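PDB 2W9Y: fatty acid/retinol binding protein protein 7, isoform A, confirmed BY transcript evidence from Caenorhabditis elegans, which probably binds fatty acids such as oleic acid, as a small all-helical member of the nematode fatty-acid and retinol-binding family. Local coordinates for residues Glu86-Leu91 against Ala129-Asn134; Asn14-Glu19 against Thr97-Leu102; Met3-Leu8 against Glu19-Ser24; Ile92-Thr97 against Ala111-Leu116; Asp53-Lys58 against Lys64-Val69. All coordinates share one frame; numbering follows the deposited sequence.

Contact 1 (Glu86-Leu91 against Ala129-Asn134); sequences EYAKKL and AALRKN
Helix 82-104 and helix 125-134 meet through Ala88 and Leu131, whose CA atoms, 7.9 Å apart, mark the nearest approach of the two backbones in this all-alpha fatty-acid and retinol-binding fold. Both segments are regular helix; in 86-91 the bond from Leu91 N to Tyr87 O (2.9 Å) closes the turn that carries Tyr87 and Ala88, and in 129-134 Asn134 N returns to Ala130 O. The contact is small, buried and wholly apolar. Leu131 carries the contact from its side: its CG lies anti to its own carbonyl carbon (chi1 -77°), which extends the isobutyl group toward helix 82-104, and its two methyls are shared between neighbouring residues there. CD2 rests against the methyl of Ala88, with 4.2 Å between Leu131 CD2 and Ala88 CB. The other methyl approaches the Tyr87 ring at a slant. Beyond the segments Leu131 also packs on Leu123 and on Phe120 of helix 111-121, and the hydroxyl of Tyr87 is hydrogen-bonded to the carbonyl oxygen of Leu116, so the phenol bridges to that helix while its ring meets the leucine obliquely; Leu131 CD1 stands 3.6 Å from Tyr87 CD2 and 4.2 Å from Tyr87 CE2.

Contact 2 (Asn14-Glu19 against Thr97-Leu102); sequences NFFPTE and TTLCSL
Phe16 supplies most of the surface buried here, reaching from the link before helix 18-26 to Thr98 and Leu99 on helix 82-104. The backbones stay well apart, with 9.6 Å between the CA atoms of Phe16 and Leu99, and the phenyl group spans the gap. Its outer rim does the touching. The methyl of Thr98 lies in the ring plane at the edge, with Thr98 CG2 3.9 Å from Phe16 CZ and 4.0 Å from Phe16 CE1. Farther round the same rim Leu99 CD1 approaches Phe16 CE2 at 4.4 Å, a looser touch. Thr98 presents carbon to the ring because CG2 is anti to its backbone N, while OG1 (chi1 -60°) is hydrogen-bonded to the carbonyl oxygen of Met94 one turn earlier. Val95 and Leu21 also pack against Phe16, which places the ring between helices 82-104 and 18-26. With the threonine hydroxyl engaged by its own helix, the contact is apolar, resting on van der Waals packing and on surface withdrawn from water near the centre of the chain.

Contact 3 (Met3-Leu8 against Glu19-Ser24); sequences MSVASL and EQLEFS
The N-terminal arm, with a short 3-10 turn at 5-7, folds back over helix 18-26 and is held to it chiefly by Val5. The two methyls of Val5 divide the work. CG1, anti to the backbone N (chi1 165°), meets Leu21 CD2 at 3.6 Å, the two side chains crossing at about a right angle; CG2 presses on the next turn of the helix, where Val5 CG2 and Ser24 CB are only 3.3 Å apart, tighter than normal van der Waals contact. Ser24 turns its hydroxyl back to its own helix: OG donates to Gln20 O over 3.1 Å, while Ser24 N reaches that oxygen from the opposite face of the carbonyl plane. A lysine in place of Ser24 would probably crowd the methyl of Val5 and lose the second bond to Gln20 O. Met3 lies beside the end of this turn, its CG 3.5 Å from Ser24 O. A water also joins the two segments, accepting from Met3 N (3.0 Å) and donating to Ser24 O (2.7 Å). Leu99 and Thr103 of helix 82-104 pack on Met3. Hydrophobic anchoring supplemented by one bridging water is the character of this arm, an irregular N-terminal extension packed on a helical bundle.

Contact 4 (Ile92-Thr97 against Ala111-Leu116); sequences IHMVTT and ADAKRL. With SO4 (sulfate ion), chain C.
Met94 reaches across from helix 82-104 and meets three residues of helix 111-121, Asp112, Ala113 and Leu116. At the root of the side chain, Met94 CB lies 3.7 Å from Leu116 CD1. The next atom, CG, is anti to the backbone N (chi1 -169°), which directs it at the facing helix; there Met94 CG lies 3.9 Å from Asp112 CB and equally near the same leucine methyl. Bends at chi2 and chi3 then fold the thioether, with SD as the link that swings the terminal methyl round. Met94 CE ends 3.8 Å from Leu116 CD1 and 4.1 Å from Ala113 CB, so the leucine methyl is wrapped by the curled chain. Replacing Met94 with an alanine would probably leave Ala113 without its partner on helix 82-104 and open a gap beside Leu116. On the exposed side of helix 111-121, Arg115 holds a sulfate, probably picked up from the crystallisation medium, at the edge of its guanidinium group: Arg115 NH2 donates to sulfate O2 at 2.8 Å and Arg115 NE to sulfate O3 at 3.1 Å, both bonds moderately bent. The two helical segments run nearly antiparallel, at 160°, their axes approaching to 10.2 Å. Phe15, from the link before helix 18-26, packs against both Met94 and Leu116, while Val12 covers Ala113, so the helix pair is closed over by the N-terminal part of the chain.

Contact 5 (Asp53-Lys58 against Lys64-Val69); sequences DEVSKK and KRLATV
Apolar packing between Val55 and Leu66 joins helix 51-58 to helix 60-75, two consecutive helices joined by a tight turn. Val55 CG2 and Leu66 CD2 stand 4.0 Å apart, and the two side chains cross at about a right angle. Each contributes a single methyl: Val55 CG2 is the branch beside the backbone N, whereas Leu66 carries CG anti to its backbone N (chi1 -168°) and reaches over with CD2. Both residues are buried. A second, loose approach lies closer to the turn, where the CA atoms of Ser56 and Lys64 approach to 7.1 Å, against 8.5 Å for those of Val55 and Leu66. There, in one of two conformers, the Ser56 hydroxyl faces the start of the 64-69 segment, with Ser56 OG 4.4 Å from Lys64 N, too far for a direct bond; its hydrogen bond in that conformer goes instead to the carbonyl oxygen of Ile52 in its own helix. The lysine contributes its backbone, and its amino end leads away from helix 51-58. Among the surrounding helices, Leu35 of helix 32-39 packs on Val55 and Phe23 of helix 18-26 on Leu66, so the pair sits where these four helices come together.

Overall arrangement
From the N terminus, contact 3 closes first, folding the arm 3-8 back on helix 18-26. The link 14-19 then pairs with 97-102 in contact 2, which crosses contact 3 and shares Glu19 with it. Within the long loop closed by contact 2 nests contact 5, the local pairing of helices 51-58 and 60-75; Phe23 and Gln20 of contact 3 touch its Leu66 and Val69. Helix 82-104 carries segments of contacts 1, 4 and 2 in succession, the last two sharing Thr97. Contact 4 brings back helix 111-121 and lies nested inside contact 1, which brings back helix 125-134; both cross contact 2. Phe15 touches contacts 1 and 4, binding the N-terminal link to helices 82-104 and 111-121.

Contact 1 (Glu86-Leu91 against Ala129-Asn134)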
# COMPACT_ATOMS: atom_id res chain seq x y z
N GLU A 86 -14.25 2.84 5.86
CA GLU A 86 -14.57 2.17 4.54
C GLU A 86 -13.69 2.72 3.40
O GLU A 86 -13.17 1.97 2.51
CB GLU A 86 -16.03 2.42 4.20
CG GLU A 86 -16.43 2.09 2.78
CD GLU A 86 -17.97 2.20 2.56
OE1 GLU A 86 -18.53 3.32 2.57
OE2 GLU A 86 -18.61 1.15 2.38
N TYR A 87 -13.55 4.04 3.37
CA TYR A 87 -12.70 4.70 2.39
C TYR A 87 -11.24 4.29 2.53
O TYR A 87 -10.57 3.93 1.54
CB TYR A 87 -12.84 6.25 2.53
CG TYR A 87 -11.97 6.96 1.48
CD1 TYR A 87 -12.38 7.10 0.14
CD2 TYR A 87 -10.69 7.45 1.82
CE1 TYR A 87 -11.51 7.69 -0.83
CE2 TYR A 87 -9.84 8.01 0.89
CZ TYR A 87 -10.29 8.15 -0.44
OH TYR A 87 -9.42 8.72 -1.34
N ALA A 88 -10.72 4.38 3.76
CA ALA A 88 -9.31 4.02 3.97
C ALA A 88 -8.93 2.56 3.59
O ALA A 88 -7.86 2.33 3.06
CB ALA A 88 -8.91 4.28 5.40
N LYS A 89 -9.82 1.60 3.88
CA LYS A 89 -9.62 0.20 3.45
C LYS A 89 -9.61 0.06 1.93
O LYS A 89 -8.85 -0.73 1.41
CB LYS A 89 -10.72 -0.71 4.01
CG LYS A 89 -10.55 -0.79 5.51
CD LYS A 89 -11.66 -1.60 6.15
CE LYS A 89 -11.33 -1.94 7.57
NZ LYS A 89 -12.47 -2.72 8.15
N LYS A 90 -10.42 0.84 1.24
CA LYS A 90 -10.34 0.87 -0.25
C LYS A 90 -9.02 1.48 -0.73
O LYS A 90 -8.45 0.99 -1.73
CB LYS A 90 -11.47 1.68 -0.85
CG LYS A 90 -12.83 0.95 -0.80
CD LYS A 90 -14.02 1.96 -0.73
CE LYS A 90 -14.54 2.37 -2.09
NZ LYS A 90 -15.58 3.52 -1.95
N LEU A 91 -8.54 2.51 -0.02
CA LEU A 91 -7.27 3.12 -0.37
C LEU A 91 -6.13 2.07 -0.19
O LEU A 91 -5.35 1.83 -1.12
CB LEU A 91 -7.07 4.40 0.44
CG LEU A 91 -5.78 5.21 0.18
CD1 LEU A 91 -5.98 6.63 0.71
CD2 LEU A 91 -4.52 4.57 0.87
N ALA A 129 -11.17 15.87 6.85
CA ALA A 129 -10.19 16.44 7.79
C ALA A 129 -9.60 15.30 8.66
O ALA A 129 -8.40 15.27 8.97
CB ALA A 129 -10.81 17.49 8.67
N ALA A 130 -10.43 14.35 9.04
CA ALA A 130 -9.96 13.24 9.89
C ALA A 130 -8.94 12.33 9.15
O ALA A 130 -7.95 11.81 9.77
CB ALA A 130 -11.12 12.42 10.38
N LEU A 131 -9.26 12.02 7.88
CA LEU A 131 -8.36 11.28 7.03
C LEU A 131 -7.02 12.00 6.88
O LEU A 131 -5.95 11.34 6.91
CB LEU A 131 -8.99 11.00 5.65
CG LEU A 131 -10.04 9.85 5.62
CD1 LEU A 131 -11.06 9.89 4.39
CD2 LEU A 131 -9.46 8.44 5.80
N ARG A 132 -7.08 13.31 6.64
CA ARG A 132 -5.81 14.09 6.47
C ARG A 132 -5.01 14.10 7.78
O ARG A 132 -3.79 13.98 7.78
CB ARG A 132 -6.10 15.50 5.99
CG ARG A 132 -6.52 15.49 4.47
CD ARG A 132 -7.02 16.88 4.06
NE ARG A 132 -6.95 16.99 2.62
CZ ARG A 132 -7.88 17.58 1.91
NH1 ARG A 132 -8.97 18.05 2.53
NH2 ARG A 132 -7.76 17.65 0.58
N LYS A 133 -5.72 14.16 8.90
CA LYS A 133 -5.03 14.22 10.20
C LYS A 133 -4.34 12.87 10.44
O LYS A 133 -3.23 12.81 10.97
CB LYS A 133 -6.05 14.55 11.32
CG LYS A 133 -5.44 14.74 12.75
CD LYS A 133 -6.59 15.10 13.76
CE LYS A 133 -6.30 14.59 15.12
NZ LYS A 133 -7.21 15.24 16.10
N ASN A 134 -5.01 11.77 10.11
CA ASN A 134 -4.41 10.45 10.29
C ASN A 134 -3.33 10.08 9.22
O ASN A 134 -2.54 9.12 9.41
CB ASN A 134 -5.49 9.37 10.31
CG ASN A 134 -6.11 9.15 11.69
OD1 ASN A 134 -5.78 9.87 12.64
ND2 ASN A 134 -6.95 8.09 11.84

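Contact 2 (Asn14-Glu19 against Thr97-Leu102)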
# COMPACT_ATOMS: atom_id res chain seq x y z
N ASN A 14 0.47 9.32 -5.22
CA ASN A 14 -0.22 10.18 -4.28
C ASN A 14 -0.82 9.50 -3.06
O ASN A 14 -0.74 10.08 -1.95
CB ASN A 14 -1.35 10.95 -4.96
CG ASN A 14 -0.88 12.08 -5.81
OD1 ASN A 14 0.30 12.39 -5.87
ND2 ASN A 14 -1.82 12.70 -6.53
N PHE A 15 -1.39 8.29 -3.23
CA PHE A 15 -2.09 7.58 -2.16
C PHE A 15 -1.20 6.64 -1.30
O PHE A 15 -1.67 6.07 -0.32
CB PHE A 15 -3.24 6.72 -2.76
CG PHE A 15 -4.35 7.54 -3.25
CD1 PHE A 15 -5.18 8.20 -2.34
CD2 PHE A 15 -4.53 7.74 -4.59
CE1 PHE A 15 -6.20 9.05 -2.80
CE2 PHE A 15 -5.60 8.52 -5.06
CZ PHE A 15 -6.42 9.18 -4.18
N PHE A 16 0.07 6.44 -1.67
CA PHE A 16 0.92 5.46 -0.98
C PHE A 16 1.29 5.97 0.45
O PHE A 16 1.81 7.06 0.57
CB PHE A 16 2.25 5.20 -1.77
CG PHE A 16 2.18 3.99 -2.67
CD1 PHE A 16 1.28 3.92 -3.77
CD2 PHE A 16 2.95 2.88 -2.40
CE1 PHE A 16 1.20 2.77 -4.55
CE2 PHE A 16 2.90 1.75 -3.18
CZ PHE A 16 2.02 1.68 -4.26
N PRO A 17 0.98 5.19 1.50
CA PRO A 17 1.59 5.56 2.81
C PRO A 17 3.11 5.50 2.76
O PRO A 17 3.68 4.75 1.97
CB PRO A 17 1.07 4.49 3.77
CG PRO A 17 -0.27 3.98 3.10
CD PRO A 17 0.09 3.98 1.62
N THR A 18 3.75 6.31 3.60
CA THR A 18 5.22 6.39 3.71
C THR A 18 5.84 5.02 3.92
O THR A 18 6.87 4.67 3.23
CB THR A 18 5.67 7.42 4.77
OG1 THR A 18 5.30 8.73 4.27
CG2 THR A 18 7.23 7.40 4.89
N GLU A 19 5.20 4.24 4.79
CA GLU A 19 5.78 2.96 5.12
C GLU A 19 5.82 2.00 3.90
O GLU A 19 6.82 1.28 3.75
CB GLU A 19 5.11 2.31 6.34
CG GLU A 19 3.54 2.20 6.23
CD GLU A 19 2.79 3.41 6.84
OE1 GLU A 19 1.63 3.20 7.38
OE2 GLU A 19 3.30 4.56 6.78
N THR A 97 -2.63 -3.89 -4.00
CA THR A 97 -2.76 -4.46 -5.39
C THR A 97 -1.66 -3.90 -6.30
O THR A 97 -0.98 -4.64 -7.03
CB THR A 97 -4.10 -4.04 -6.03
OG1 THR A 97 -5.15 -4.65 -5.30
CG2 THR A 97 -4.21 -4.58 -7.43
N THR A 98 -1.45 -2.59 -6.25
CA THR A 98 -0.40 -1.99 -7.03
C THR A 98 0.97 -2.53 -6.76
O THR A 98 1.74 -2.82 -7.70
CB THR A 98 -0.37 -0.45 -6.77
OG1 THR A 98 -1.63 0.09 -7.16
CG2 THR A 98 0.69 0.23 -7.58
N LEU A 99 1.33 -2.58 -5.48
CA LEU A 99 2.65 -3.01 -5.10
C LEU A 99 2.86 -4.46 -5.49
O LEU A 99 3.95 -4.83 -5.97
CB LEU A 99 2.87 -2.84 -3.61
CG LEU A 99 4.29 -2.79 -3.03
CD1 LEU A 99 5.27 -1.93 -3.87
CD2 LEU A 99 4.22 -2.23 -1.59
N CYS A 100 1.81 -5.26 -5.36
CA CYS A 100 1.86 -6.66 -5.83
C CYS A 100 2.10 -6.71 -7.36
O CYS A 100 2.96 -7.40 -7.85
CB CYS A 100 0.57 -7.41 -5.47
SG CYS A 100 0.54 -9.11 -6.07
N SER A 101 1.40 -5.88 -8.12
CA SER A 101 1.52 -5.92 -9.59
C SER A 101 2.91 -5.46 -10.00
O SER A 101 3.51 -6.04 -10.93
CB SER A 101 0.44 -5.01 -10.19
OG SER A 101 -0.83 -5.60 -9.91
N LEU A 102 3.41 -4.42 -9.32
CA LEU A 102 4.70 -3.87 -9.61
C LEU A 102 5.73 -4.96 -9.37
O LEU A 102 6.66 -5.17 -10.19
CB LEU A 102 4.95 -2.57 -8.76
CG LEU A 102 6.24 -1.82 -9.07
CD1 LEU A 102 6.38 -1.38 -10.53
CD2 LEU A 102 6.48 -0.65 -8.03

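Contact 3 (Met3-Leu8 against Glu19-Ser24)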
# COMPACT_ATOMS: atom_id res chain seq x y z
N MET A 3 12.74 -2.23 -7.28
CA MET A 3 11.29 -2.13 -7.42
C MET A 3 10.68 -1.25 -8.52
O MET A 3 9.59 -1.55 -9.01
CB MET A 3 10.66 -1.84 -6.07
CG MET A 3 10.75 -3.06 -5.16
SD MET A 3 9.60 -4.39 -5.68
CE MET A 3 8.03 -3.53 -5.51
N SER A 4 11.35 -0.18 -8.91
CA SER A 4 10.81 0.74 -9.92
C SER A 4 9.53 1.48 -9.43
O SER A 4 8.63 1.76 -10.23
CB SER A 4 10.50 0.05 -11.27
OG SER A 4 11.57 -0.70 -11.84
N VAL A 5 9.45 1.85 -8.17
CA VAL A 5 8.31 2.71 -7.67
C VAL A 5 8.10 4.00 -8.46
O VAL A 5 6.98 4.46 -8.65
CB VAL A 5 8.53 3.11 -6.19
CG1 VAL A 5 7.59 4.26 -5.81
CG2 VAL A 5 8.25 1.85 -5.28
N ALA A 6 9.18 4.59 -8.93
CA ALA A 6 9.08 5.84 -9.65
C ALA A 6 8.34 5.71 -10.97
O ALA A 6 7.85 6.72 -11.51
CB ALA A 6 10.47 6.40 -9.90
N SER A 7 8.25 4.49 -11.49
CA SER A 7 7.59 4.26 -12.77
C SER A 7 6.04 4.27 -12.65
O SER A 7 5.33 4.27 -13.70
CB SER A 7 8.02 2.91 -13.35
OG SER A 7 7.58 1.88 -12.44
N LEU A 8 5.53 4.27 -11.42
CA LEU A 8 4.09 4.26 -11.16
C LEU A 8 3.46 5.59 -11.62
O LEU A 8 4.12 6.61 -11.62
CB LEU A 8 3.78 4.06 -9.66
CG LEU A 8 4.15 2.69 -9.11
CD1 LEU A 8 3.79 2.66 -7.63
CD2 LEU A 8 3.28 1.66 -9.88
N GLU A 19 5.20 4.24 4.79
CA GLU A 19 5.78 2.96 5.12
C GLU A 19 5.82 2.00 3.90
O GLU A 19 6.82 1.28 3.75
CB GLU A 19 5.11 2.31 6.34
CG GLU A 19 3.54 2.20 6.23
CD GLU A 19 2.79 3.41 6.84
OE1 GLU A 19 1.63 3.20 7.38
OE2 GLU A 19 3.30 4.56 6.78
N GLN A 20 4.81 2.01 3.03
CA GLN A 20 4.88 1.19 1.80
C GLN A 20 6.03 1.65 0.92
O GLN A 20 6.72 0.81 0.38
CB GLN A 20 3.57 1.20 0.97
CG GLN A 20 2.61 -0.02 1.23
CD GLN A 20 1.69 0.22 2.45
OE1 GLN A 20 1.81 1.20 3.17
NE2 GLN A 20 0.79 -0.70 2.67
N LEU A 21 6.21 2.98 0.76
CA LEU A 21 7.25 3.49 -0.12
C LEU A 21 8.62 3.20 0.45
O LEU A 21 9.53 2.82 -0.32
CB LEU A 21 7.09 5.01 -0.32
CG LEU A 21 5.88 5.41 -1.16
CD1 LEU A 21 5.60 6.97 -1.19
CD2 LEU A 21 6.04 4.94 -2.60
N GLU A 22 8.78 3.33 1.76
CA GLU A 22 10.09 3.09 2.39
C GLU A 22 10.39 1.63 2.28
O GLU A 22 11.56 1.27 2.00
CB GLU A 22 10.12 3.50 3.89
CG GLU A 22 10.18 5.05 4.10
CD GLU A 22 10.06 5.48 5.57
OE1 GLU A 22 9.59 4.71 6.43
OE2 GLU A 22 10.42 6.63 5.88
N PHE A 23 9.36 0.79 2.44
CA PHE A 23 9.59 -0.67 2.26
C PHE A 23 10.04 -0.94 0.83
O PHE A 23 11.01 -1.70 0.59
CB PHE A 23 8.31 -1.46 2.60
CG PHE A 23 8.40 -2.92 2.30
CD1 PHE A 23 9.11 -3.79 3.11
CD2 PHE A 23 7.77 -3.44 1.17
CE1 PHE A 23 9.17 -5.12 2.81
CE2 PHE A 23 7.83 -4.77 0.88
CZ PHE A 23 8.52 -5.59 1.69
N SER A 24 9.36 -0.37 -0.15
CA SER A 24 9.69 -0.65 -1.60
C SER A 24 11.10 -0.19 -1.95
O SER A 24 11.81 -0.88 -2.66
CB SER A 24 8.76 0.04 -2.57
OG SER A 24 7.45 -0.38 -2.35
O HOH W 1 13.66 -1.44 -4.53

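Contact 4 (Ile92-Thr97 against Ala111-Leu116)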
# COMPACT_ATOMS: atom_id res chain seq x y z
N ILE A 92 -6.11 1.35 0.96
CA ILE A 92 -5.04 0.44 1.20
C ILE A 92 -5.15 -0.74 0.21
O ILE A 92 -4.12 -1.24 -0.25
CB ILE A 92 -5.08 -0.11 2.64
CG1 ILE A 92 -4.84 1.03 3.63
CG2 ILE A 92 -4.04 -1.26 2.84
CD1 ILE A 92 -3.35 1.57 3.57
N HIS A 93 -6.37 -1.18 -0.11
CA HIS A 93 -6.54 -2.23 -1.14
C HIS A 93 -5.93 -1.79 -2.45
O HIS A 93 -5.20 -2.59 -3.08
CB HIS A 93 -7.99 -2.60 -1.33
CG HIS A 93 -8.19 -3.81 -2.17
ND1 HIS A 93 -8.60 -3.75 -3.49
CD2 HIS A 93 -8.07 -5.13 -1.87
CE1 HIS A 93 -8.72 -4.98 -3.97
NE2 HIS A 93 -8.42 -5.83 -3.01
N MET A 94 -6.13 -0.54 -2.85
CA MET A 94 -5.51 -0.05 -4.09
C MET A 94 -3.98 -0.13 -4.01
O MET A 94 -3.31 -0.69 -4.91
CB MET A 94 -5.96 1.39 -4.40
CG MET A 94 -5.60 1.88 -5.79
SD MET A 94 -3.89 2.51 -5.99
CE MET A 94 -3.93 4.03 -4.99
N VAL A 95 -3.42 0.40 -2.92
CA VAL A 95 -1.96 0.39 -2.74
C VAL A 95 -1.35 -1.00 -2.72
O VAL A 95 -0.27 -1.26 -3.36
CB VAL A 95 -1.61 1.14 -1.42
CG1 VAL A 95 -0.15 1.08 -1.17
CG2 VAL A 95 -2.06 2.63 -1.53
N THR A 96 -2.04 -1.93 -2.06
CA THR A 96 -1.55 -3.31 -1.93
C THR A 96 -1.50 -3.95 -3.29
O THR A 96 -0.46 -4.46 -3.71
CB THR A 96 -2.47 -4.15 -1.05
OG1 THR A 96 -2.49 -3.62 0.28
CG2 THR A 96 -2.01 -5.59 -1.02
N THR A 97 -2.63 -3.89 -4.00
CA THR A 97 -2.76 -4.46 -5.39
C THR A 97 -1.66 -3.90 -6.30
O THR A 97 -0.98 -4.64 -7.03
CB THR A 97 -4.10 -4.04 -6.03
OG1 THR A 97 -5.15 -4.65 -5.30
CG2 THR A 97 -4.21 -4.58 -7.43
N ALA A 111 -7.10 3.60 -12.91
CA ALA A 111 -8.56 3.93 -12.78
C ALA A 111 -8.97 3.84 -11.32
O ALA A 111 -9.66 4.70 -10.83
CB ALA A 111 -9.43 3.03 -13.67
N ASP A 112 -8.48 2.83 -10.59
CA ASP A 112 -8.91 2.71 -9.18
C ASP A 112 -8.46 3.95 -8.35
O ASP A 112 -9.17 4.41 -7.45
CB ASP A 112 -8.35 1.42 -8.54
CG ASP A 112 -9.22 0.20 -8.79
OD1 ASP A 112 -10.30 0.31 -9.41
OD2 ASP A 112 -8.81 -0.93 -8.36
N ALA A 113 -7.28 4.47 -8.67
CA ALA A 113 -6.78 5.68 -8.03
C ALA A 113 -7.60 6.94 -8.38
O ALA A 113 -7.91 7.76 -7.49
CB ALA A 113 -5.30 5.86 -8.34
N LYS A 114 -8.01 7.08 -9.62
CA LYS A 114 -8.88 8.21 -10.04
C LYS A 114 -10.21 8.07 -9.28
O LYS A 114 -10.78 9.10 -8.90
CB LYS A 114 -9.21 8.20 -11.59
CG LYS A 114 -7.97 8.25 -12.50
CD LYS A 114 -7.43 9.62 -12.58
CE LYS A 114 -6.14 9.69 -13.55
NZ LYS A 114 -6.38 9.38 -14.97
N ARG A 115 -10.70 6.85 -9.11
CA ARG A 115 -12.00 6.63 -8.32
C ARG A 115 -11.81 7.06 -6.88
O ARG A 115 -12.66 7.73 -6.33
CB ARG A 115 -12.48 5.19 -8.33
CG ARG A 115 -13.15 4.75 -9.67
CD ARG A 115 -14.50 5.41 -9.90
NE ARG A 115 -15.37 4.99 -8.80
CZ ARG A 115 -16.04 5.79 -8.00
NH1 ARG A 115 -16.10 7.08 -8.23
NH2 ARG A 115 -16.71 5.28 -6.98
N LEU A 116 -10.70 6.68 -6.26
CA LEU A 116 -10.40 7.15 -4.91
C LEU A 116 -10.37 8.64 -4.72
O LEU A 116 -10.80 9.17 -3.68
CB LEU A 116 -9.02 6.61 -4.46
CG LEU A 116 -9.02 5.16 -4.03
CD1 LEU A 116 -7.51 4.75 -3.89
CD2 LEU A 116 -9.79 5.02 -2.75
S SO4 C . -16.12 1.74 -6.24
O1 SO4 C . -15.17 1.39 -5.17
O2 SO4 C . -16.93 2.81 -5.63
O3 SO4 C . -15.39 2.18 -7.44
O4 SO4 C . -16.96 0.59 -6.65

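Contact 5 (Asp53-Lys58 against Lys64-Val69)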
# COMPACT_ATOMS: atom_id res chain seq x y z
N ASP A 53 3.68 -14.61 6.49
CA ASP A 53 4.09 -15.96 6.81
C ASP A 53 4.91 -16.57 5.68
O ASP A 53 6.02 -17.03 5.89
CB ASP A 53 2.84 -16.75 7.06
CG ASP A 53 1.70 -15.86 7.55
OD1 ASP A 53 1.29 -16.06 8.71
OD2 ASP A 53 1.23 -14.93 6.82
N GLU A 54 4.39 -16.56 4.47
CA GLU A 54 5.10 -17.14 3.34
C GLU A 54 6.43 -16.44 3.00
O GLU A 54 7.47 -17.10 2.73
CB GLU A 54 4.20 -17.09 2.11
CG GLU A 54 3.01 -18.05 2.20
CD GLU A 54 1.94 -17.72 1.16
OE1 GLU A 54 2.30 -17.10 0.14
OE2 GLU A 54 0.76 -18.08 1.35
N VAL A 55 6.42 -15.11 3.01
CA VAL A 55 7.65 -14.40 2.77
C VAL A 55 8.69 -14.71 3.83
O VAL A 55 9.89 -14.88 3.51
CB VAL A 55 7.43 -12.83 2.73
CG1 VAL A 55 8.77 -12.10 2.66
CG2 VAL A 55 6.48 -12.36 1.57
N SER A 56 8.28 -14.79 5.10
CA SER A 56 9.26 -14.86 6.19
C SER A 56 9.90 -16.25 6.22
O SER A 56 11.05 -16.40 6.60
CB SER A 56 8.62 -14.52 7.54
OG SER A 56 7.83 -13.34 7.47
N LYS A 57 9.13 -17.23 5.79
CA LYS A 57 9.60 -18.61 5.60
C LYS A 57 10.83 -18.62 4.69
O LYS A 57 11.78 -19.38 4.89
CB LYS A 57 8.47 -19.43 4.95
CG LYS A 57 8.90 -20.71 4.19
CD LYS A 57 7.76 -21.76 4.14
CE LYS A 57 8.25 -23.15 3.71
NZ LYS A 57 7.45 -24.27 4.32
N LYS A 58 10.79 -17.77 3.67
CA LYS A 58 11.85 -17.69 2.69
C LYS A 58 12.98 -16.72 3.04
O LYS A 58 14.11 -16.97 2.67
CB LYS A 58 11.25 -17.36 1.34
CG LYS A 58 10.64 -18.58 0.68
CD LYS A 58 9.52 -18.22 -0.25
CE LYS A 58 9.43 -19.19 -1.46
NZ LYS A 58 10.00 -20.57 -1.23
N LYS A 64 9.90 -9.59 8.30
CA LYS A 64 9.86 -8.62 9.42
C LYS A 64 9.54 -7.20 8.89
O LYS A 64 8.68 -6.48 9.45
CB LYS A 64 11.21 -8.62 10.20
CG LYS A 64 11.33 -7.47 11.17
CD LYS A 64 12.74 -7.28 11.78
CE LYS A 64 13.62 -6.40 10.87
NZ LYS A 64 13.23 -4.97 11.13
N ARG A 65 10.26 -6.79 7.84
CA ARG A 65 10.01 -5.46 7.23
C ARG A 65 8.58 -5.33 6.64
O ARG A 65 7.90 -4.29 6.83
CB ARG A 65 11.10 -5.12 6.19
CG ARG A 65 12.47 -4.69 6.73
CD ARG A 65 13.25 -4.17 5.48
NE ARG A 65 14.08 -5.25 5.08
CZ ARG A 65 14.51 -5.53 3.87
NH1 ARG A 65 14.17 -4.83 2.78
NH2 ARG A 65 15.31 -6.57 3.79
N LEU A 66 8.09 -6.39 5.99
CA LEU A 66 6.70 -6.38 5.51
C LEU A 66 5.71 -6.25 6.71
O LEU A 66 4.79 -5.49 6.67
CB LEU A 66 6.49 -7.67 4.70
CG LEU A 66 5.18 -7.64 3.91
CD1 LEU A 66 4.99 -6.33 3.15
CD2 LEU A 66 5.15 -8.87 2.97
N ALA A 67 5.89 -7.03 7.79
CA ALA A 67 5.04 -6.92 8.99
C ALA A 67 5.03 -5.51 9.56
O ALA A 67 4.01 -5.05 10.09
CB ALA A 67 5.51 -7.87 10.07
N THR A 68 6.17 -4.83 9.48
CA THR A 68 6.27 -3.44 9.97
C THR A 68 5.41 -2.49 9.14
O THR A 68 4.78 -1.55 9.68
CB THR A 68 7.80 -2.99 10.01
OG1 THR A 68 8.43 -3.65 11.13
CG2 THR A 68 7.92 -1.50 10.23
N VAL A 69 5.30 -2.74 7.83
CA VAL A 69 4.45 -1.93 7.00
C VAL A 69 2.99 -2.12 7.49
O VAL A 69 2.27 -1.15 7.73
CB VAL A 69 4.52 -2.35 5.53
CG1 VAL A 69 3.57 -1.54 4.70
CG2 VAL A 69 5.94 -2.12 4.96